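Local coordinates for CELL WALL surface anchor family protein (Streptococcus pneumoniae, PDB 2WW8) that forms the adhesin of the pneumococcal pilus, which probably recognises host cells through a metal-binding domain related to the inserted domains of integrins, at residues A[223-228]-A[377-382]; A[322-327]-A[372-377]. All coordinates share one frame; numbering follows the deposited sequence.

Contact 1. Residues A[223-228]-A[377-382]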
loop_
_atom_site.group_PDB
_atom_site.type_symbol
_atom_site.label_atom_id
_atom_site.label_comp_id
_atom_site.label_asym_id
_atom_site.label_seq_id
_atom_site.Cartn_x
_atom_site.Cartn_y
_atom_site.Cartn_z
ATOM N N VAL A 223 26.505 -21.319 13.127
ATOM C CA VAL A 223 26.211 -22.616 12.564
ATOM C C VAL A 223 24.811 -22.568 11.924
ATOM O O VAL A 223 23.822 -22.727 12.635
ATOM C CB VAL A 223 26.381 -23.748 13.631
ATOM C CG1 VAL A 223 26.125 -25.110 13.115
ATOM C CG2 VAL A 223 27.826 -23.772 14.167
ATOM N N PRO A 224 24.755 -22.407 10.586
ATOM C CA PRO A 224 23.488 -22.382 9.886
ATOM C C PRO A 224 22.993 -23.822 9.746
ATOM O O PRO A 224 23.702 -24.768 10.132
ATOM C CB PRO A 224 23.858 -21.728 8.557
ATOM C CG PRO A 224 25.174 -22.339 8.275
ATOM C CD PRO A 224 25.875 -22.294 9.633
ATOM N N LEU A 225 21.774 -23.949 9.227
ATOM C CA LEU A 225 21.135 -25.265 9.016
ATOM C C LEU A 225 21.188 -25.728 7.579
ATOM O O LEU A 225 20.969 -24.932 6.675
ATOM C CB LEU A 225 19.645 -25.174 9.352
ATOM C CG LEU A 225 19.312 -24.636 10.752
ATOM C CD1 LEU A 225 17.784 -24.508 10.848
ATOM C CD2 LEU A 225 19.841 -25.573 11.858
ATOM N N ASP A 226 21.452 -27.020 7.384
ATOM C CA ASP A 226 21.326 -27.742 6.122
ATOM C C ASP A 226 20.255 -28.820 6.373
ATOM O O ASP A 226 20.466 -29.762 7.138
ATOM C CB ASP A 226 22.664 -28.416 5.686
ATOM C CG ASP A 226 23.628 -27.443 4.974
ATOM O OD1 ASP A 226 23.197 -26.443 4.355
ATOM O OD2 ASP A 226 24.858 -27.639 5.091
ATOM N N VAL A 227 19.121 -28.692 5.708
ATOM C CA VAL A 227 17.930 -29.444 6.049
ATOM C C VAL A 227 17.414 -30.240 4.841
ATOM O O VAL A 227 17.243 -29.693 3.766
ATOM C CB VAL A 227 16.789 -28.503 6.535
ATOM C CG1 VAL A 227 15.621 -29.339 6.977
ATOM C CG2 VAL A 227 17.288 -27.547 7.693
ATOM N N VAL A 228 17.151 -31.535 5.035
ATOM C CA VAL A 228 16.411 -32.280 4.010
ATOM C C VAL A 228 14.995 -32.593 4.561
ATOM O O VAL A 228 14.822 -33.039 5.705
ATOM C CB VAL A 228 17.092 -33.623 3.709
ATOM C CG1 VAL A 228 16.235 -34.440 2.657
ATOM C CG2 VAL A 228 18.584 -33.372 3.195
ATOM N N ASN A 377 30.555 -26.835 8.507
ATOM C CA ASN A 377 30.060 -26.173 9.693
ATOM C C ASN A 377 28.602 -25.788 9.539
ATOM O O ASN A 377 28.294 -24.636 9.160
ATOM C CB ASN A 377 30.785 -24.836 9.841
ATOM C CG ASN A 377 32.291 -25.021 9.943
ATOM O OD1 ASN A 377 32.749 -25.710 10.850
ATOM N ND2 ASN A 377 33.054 -24.469 8.980
ATOM N N SER A 378 27.740 -26.760 9.768
ATOM C CA SER A 378 26.297 -26.592 9.665
ATOM C C SER A 378 25.681 -27.658 10.560
ATOM O O SER A 378 26.309 -28.716 10.830
ATOM C CB SER A 378 25.790 -26.708 8.226
ATOM O OG SER A 378 25.805 -28.043 7.728
ATOM N N GLN A 379 24.465 -27.352 11.018
ATOM C CA GLN A 379 23.701 -28.317 11.753
ATOM C C GLN A 379 22.855 -29.069 10.717
ATOM O O GLN A 379 22.103 -28.428 9.982
ATOM C CB GLN A 379 22.734 -27.586 12.674
ATOM C CG GLN A 379 22.029 -28.578 13.639
ATOM C CD GLN A 379 21.390 -27.865 14.867
ATOM O OE1 GLN A 379 21.473 -26.629 15.012
ATOM N NE2 GLN A 379 20.717 -28.654 15.746
ATOM N N LYS A 380 22.971 -30.388 10.660
ATOM C CA LYS A 380 22.337 -31.157 9.552
ATOM C C LYS A 380 21.063 -31.793 10.086
ATOM O O LYS A 380 21.092 -32.432 11.132
ATOM C CB LYS A 380 23.294 -32.219 8.982
ATOM C CG LYS A 380 24.492 -31.516 8.299
ATOM C CD LYS A 380 25.832 -32.105 8.639
ATOM C CE LYS A 380 27.025 -31.391 8.039
ATOM N NZ LYS A 380 27.787 -30.391 8.862
ATOM N N VAL A 381 19.931 -31.565 9.408
ATOM C CA VAL A 381 18.616 -31.916 9.931
ATOM C C VAL A 381 17.828 -32.666 8.857
ATOM O O VAL A 381 17.900 -32.303 7.692
ATOM C CB VAL A 381 17.854 -30.624 10.365
ATOM C CG1 VAL A 381 16.453 -30.918 11.038
ATOM C CG2 VAL A 381 18.759 -29.771 11.330
ATOM N N ILE A 382 17.072 -33.681 9.266
ATOM C CA ILE A 382 16.018 -34.277 8.442
ATOM C C ILE A 382 14.695 -34.130 9.183
ATOM O O ILE A 382 14.621 -34.456 10.402
ATOM C CB ILE A 382 16.335 -35.790 8.199
ATOM C CG1 ILE A 382 17.715 -35.916 7.485
ATOM C CG2 ILE A 382 15.191 -36.563 7.543
ATOM C CD1 ILE A 382 18.293 -37.342 7.620
HETATM O O HOH W 1 23.249 -24.646 15.066
#
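Val223 precedes the strand and sends CG1 anti to its backbone N, over the peptide link of Ser378 and Gln379, with CG1 3.5 Å from Gln379 N. Its carbonyl O accepts from a water that also donates to Gln379 OE1. Pro224 CD lies 3.4 Å from Asn377 O. Pro224 O accepts from Gln379 N at 2.8 Å, nearly along the C=O axis, and so starts the ladder. Leu225 lies beside Gln379, both side chains pointing the same way. Leu225 CD2 touches Gln379 CB at 3.6 Å, while the extended Gln379 chain carries NE2 on to Asp533. Strands 225-232 and 379-386 are neighbours in the five-stranded parallel sheet of a Rossmann-like fold of von Willebrand A type. At Asp226 the backbone N donates to Gln379 O from above the carbonyl plane, and Asp226 O accepts from Val381 N. The carboxylate stands on the other face from Leu225. Its OD2 is 2.8 Å from Ser378 OG, whose one proton could instead go to Arg375 O. Asp226 OD1 takes salt bridges from Arg269 and Arg375, which probably keep the acid ionised. Val227 runs alongside Val381, with Val227 CG2 4.1 Å from Val381 CB. Val228 N donates to Val381 O at 2.9 Å, and the ladder runs on to Phe383; the Val228 side chain packs with Ile382 beneath helix 359-373.

Contact 2. Residues A[322-327]-A[372-377]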
loop_
_atom_site.group_PDB
_atom_site.type_symbol
_atom_site.label_atom_id
_atom_site.label_comp_id
_atom_site.label_asym_id
_atom_site.label_seq_id
_atom_site.Cartn_x
_atom_site.Cartn_y
_atom_site.Cartn_z
ATOM N N LEU A 322 16.363 -32.090 -5.330
ATOM C CA LEU A 322 17.394 -32.936 -4.724
ATOM C C LEU A 322 18.715 -32.171 -4.525
ATOM O O LEU A 322 19.776 -32.794 -4.539
ATOM C CB LEU A 322 17.696 -34.147 -5.606
ATOM C CG LEU A 322 16.501 -35.087 -5.689
ATOM C CD1 LEU A 322 16.648 -36.227 -6.728
ATOM C CD2 LEU A 322 15.991 -35.558 -4.333
ATOM N N LYS A 323 18.639 -30.849 -4.372
ATOM C CA LYS A 323 19.790 -29.981 -4.164
ATOM C C LYS A 323 19.526 -29.021 -2.981
ATOM O O LYS A 323 18.467 -28.320 -2.929
ATOM C CB LYS A 323 20.013 -29.224 -5.462
ATOM C CG LYS A 323 21.364 -28.535 -5.587
ATOM C CD LYS A 323 21.417 -27.569 -6.782
ATOM C CE LYS A 323 21.159 -26.132 -6.357
ATOM N NZ LYS A 323 20.729 -25.321 -7.528
ATOM N N LEU A 324 20.432 -29.055 -1.985
ATOM C CA LEU A 324 20.407 -28.106 -0.848
ATOM C C LEU A 324 20.565 -26.720 -1.444
ATOM O O LEU A 324 21.512 -26.484 -2.219
ATOM C CB LEU A 324 21.591 -28.351 0.101
ATOM C CG LEU A 324 21.335 -29.508 1.069
ATOM C CD1 LEU A 324 22.613 -29.697 1.862
ATOM C CD2 LEU A 324 20.134 -29.194 1.929
ATOM N N THR A 325 19.664 -25.792 -1.123
ATOM C CA THR A 325 19.695 -24.484 -1.776
ATOM C C THR A 325 19.232 -23.399 -0.795
ATOM O O THR A 325 18.354 -23.683 0.027
ATOM C CB THR A 325 18.787 -24.398 -3.035
ATOM O OG1 THR A 325 18.923 -23.109 -3.659
ATOM C CG2 THR A 325 17.310 -24.550 -2.737
ATOM N N ASN A 326 19.761 -22.178 -0.925
ATOM C CA ASN A 326 19.199 -21.005 -0.241
ATOM C C ASN A 326 18.905 -19.879 -1.235
ATOM O O ASN A 326 18.666 -18.721 -0.872
ATOM C CB ASN A 326 20.133 -20.507 0.871
ATOM C CG ASN A 326 21.468 -19.986 0.310
ATOM O OD1 ASN A 326 21.740 -20.108 -0.875
ATOM N ND2 ASN A 326 22.283 -19.367 1.149
ATOM N N ASP A 327 18.945 -20.212 -2.519
ATOM C CA ASP A 327 18.652 -19.174 -3.511
ATOM C C ASP A 327 17.111 -18.962 -3.546
ATOM O O ASP A 327 16.363 -19.929 -3.672
ATOM C CB ASP A 327 19.148 -19.678 -4.881
ATOM C CG ASP A 327 18.625 -18.819 -6.028
ATOM O OD1 ASP A 327 17.483 -19.022 -6.515
ATOM O OD2 ASP A 327 19.377 -17.914 -6.415
ATOM N N GLN A 372 26.878 -35.455 0.592
ATOM C CA GLN A 372 27.521 -34.904 -0.598
ATOM C C GLN A 372 27.463 -33.392 -0.628
ATOM O O GLN A 372 28.394 -32.774 -1.125
ATOM C CB GLN A 372 26.871 -35.442 -1.856
ATOM C CG GLN A 372 27.261 -36.915 -1.983
ATOM C CD GLN A 372 26.724 -37.446 -3.266
ATOM O OE1 GLN A 372 26.117 -36.687 -4.027
ATOM N NE2 GLN A 372 26.916 -38.731 -3.523
ATOM N N GLN A 373 26.402 -32.811 -0.078
ATOM C CA GLN A 373 26.190 -31.368 -0.299
ATOM C C GLN A 373 26.215 -30.482 0.957
ATOM O O GLN A 373 26.351 -29.281 0.800
ATOM C CB GLN A 373 24.868 -31.139 -1.005
ATOM C CG GLN A 373 24.702 -31.992 -2.319
ATOM C CD GLN A 373 23.291 -31.738 -2.877
ATOM O OE1 GLN A 373 22.831 -30.595 -2.880
ATOM N NE2 GLN A 373 22.616 -32.748 -3.327
ATOM N N ALA A 374 26.093 -31.027 2.160
ATOM C CA ALA A 374 26.033 -30.180 3.349
ATOM C C ALA A 374 27.376 -29.472 3.575
ATOM O O ALA A 374 28.462 -29.984 3.238
ATOM C CB ALA A 374 25.673 -31.020 4.589
ATOM N N ARG A 375 27.284 -28.283 4.161
ATOM C CA ARG A 375 28.456 -27.610 4.616
ATOM C C ARG A 375 29.141 -28.303 5.788
ATOM O O ARG A 375 28.507 -28.966 6.595
ATOM C CB ARG A 375 28.162 -26.138 4.926
ATOM C CG ARG A 375 27.644 -25.433 3.667
ATOM C CD ARG A 375 27.010 -24.125 4.119
ATOM N NE ARG A 375 25.682 -24.424 4.650
ATOM C CZ ARG A 375 24.753 -23.486 4.830
ATOM N NH1 ARG A 375 25.096 -22.222 4.647
ATOM N NH2 ARG A 375 23.558 -23.802 5.298
ATOM N N GLN A 376 30.448 -28.112 5.892
ATOM C CA GLN A 376 31.202 -28.645 7.024
ATOM C C GLN A 376 30.696 -28.142 8.402
ATOM O O GLN A 376 30.465 -28.928 9.325
ATOM C CB GLN A 376 32.693 -28.328 6.860
ATOM C CG GLN A 376 33.514 -28.868 8.080
ATOM C CD GLN A 376 34.996 -28.566 8.015
ATOM O OE1 GLN A 376 35.499 -27.787 8.831
ATOM N NE2 GLN A 376 35.714 -29.157 7.050
ATOM N N ASN A 377 30.555 -26.835 8.507
ATOM C CA ASN A 377 30.060 -26.173 9.693
ATOM C C ASN A 377 28.602 -25.788 9.539
ATOM O O ASN A 377 28.294 -24.636 9.160
ATOM C CB ASN A 377 30.785 -24.836 9.841
ATOM C CG ASN A 377 32.291 -25.021 9.943
ATOM O OD1 ASN A 377 32.749 -25.710 10.850
ATOM N ND2 ASN A 377 33.054 -24.469 8.980
HETATM O O HOH W 2 23.727 -27.969 -3.295
#
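The contact joins the C-terminal end of helix 359-373 to the corner that leads into strand 324-325, at the surface of the von Willebrand A-type domain, beside strand 269-275. The carboxamide of Gln373 bridges two backbone positions that flank Lys323. CG of Gln373 is anti to its own carbonyl carbon (chi1 -52°), and the rest of the chain is extended, so the amide reaches straight across. Gln373 NE2 donates to Leu322 O at 3.1 Å. This bond lies in the amide plane, uses a lone pair of the carbonyl and is nearly straight (167°). Leu324 N donates back to Gln373 OE1 at 3.0 Å, from above the plane of that C=O. A water donates to both Gln373 OE1 and Leu324 O. The side chains of Lys323 and Gln373 cross at about a right angle, with Lys323 CG 3.7 Å from Gln373 OE1. Leu324 points at the helix end, where its CD1 lies 3.7 Å from Ala374 N, just after the chain leaves the helix, and 3.9 Å from Gln373 CB. One donor and one acceptor on the backbone thus fix which end of the amide is oxygen, and two donors grip that oxygen.

In the fold
Contact 2 is nested in the loop closed by contact 1, and their centres are 8 Å apart. Helix 359-373 leads into strand 379-386, and the two contacts share Asn377 in the connection. Arg375 ties them together. Its NH2 is 2.8 Å from Asp226 OD1 in a salt bridge, and its carbonyl O is 2.8 Å from Lys380 NZ, a probable hydrogen bond. A bound calcium lies about 9 Å from the side chain of Ile382 and about 11 Å from that of Ala374. The magnesium ligands Ser234, Ser236 and Asp387 follow the C-terminal ends of strands 225-232 and 379-386, whereas contact 1 holds the opposite, N-terminal ends.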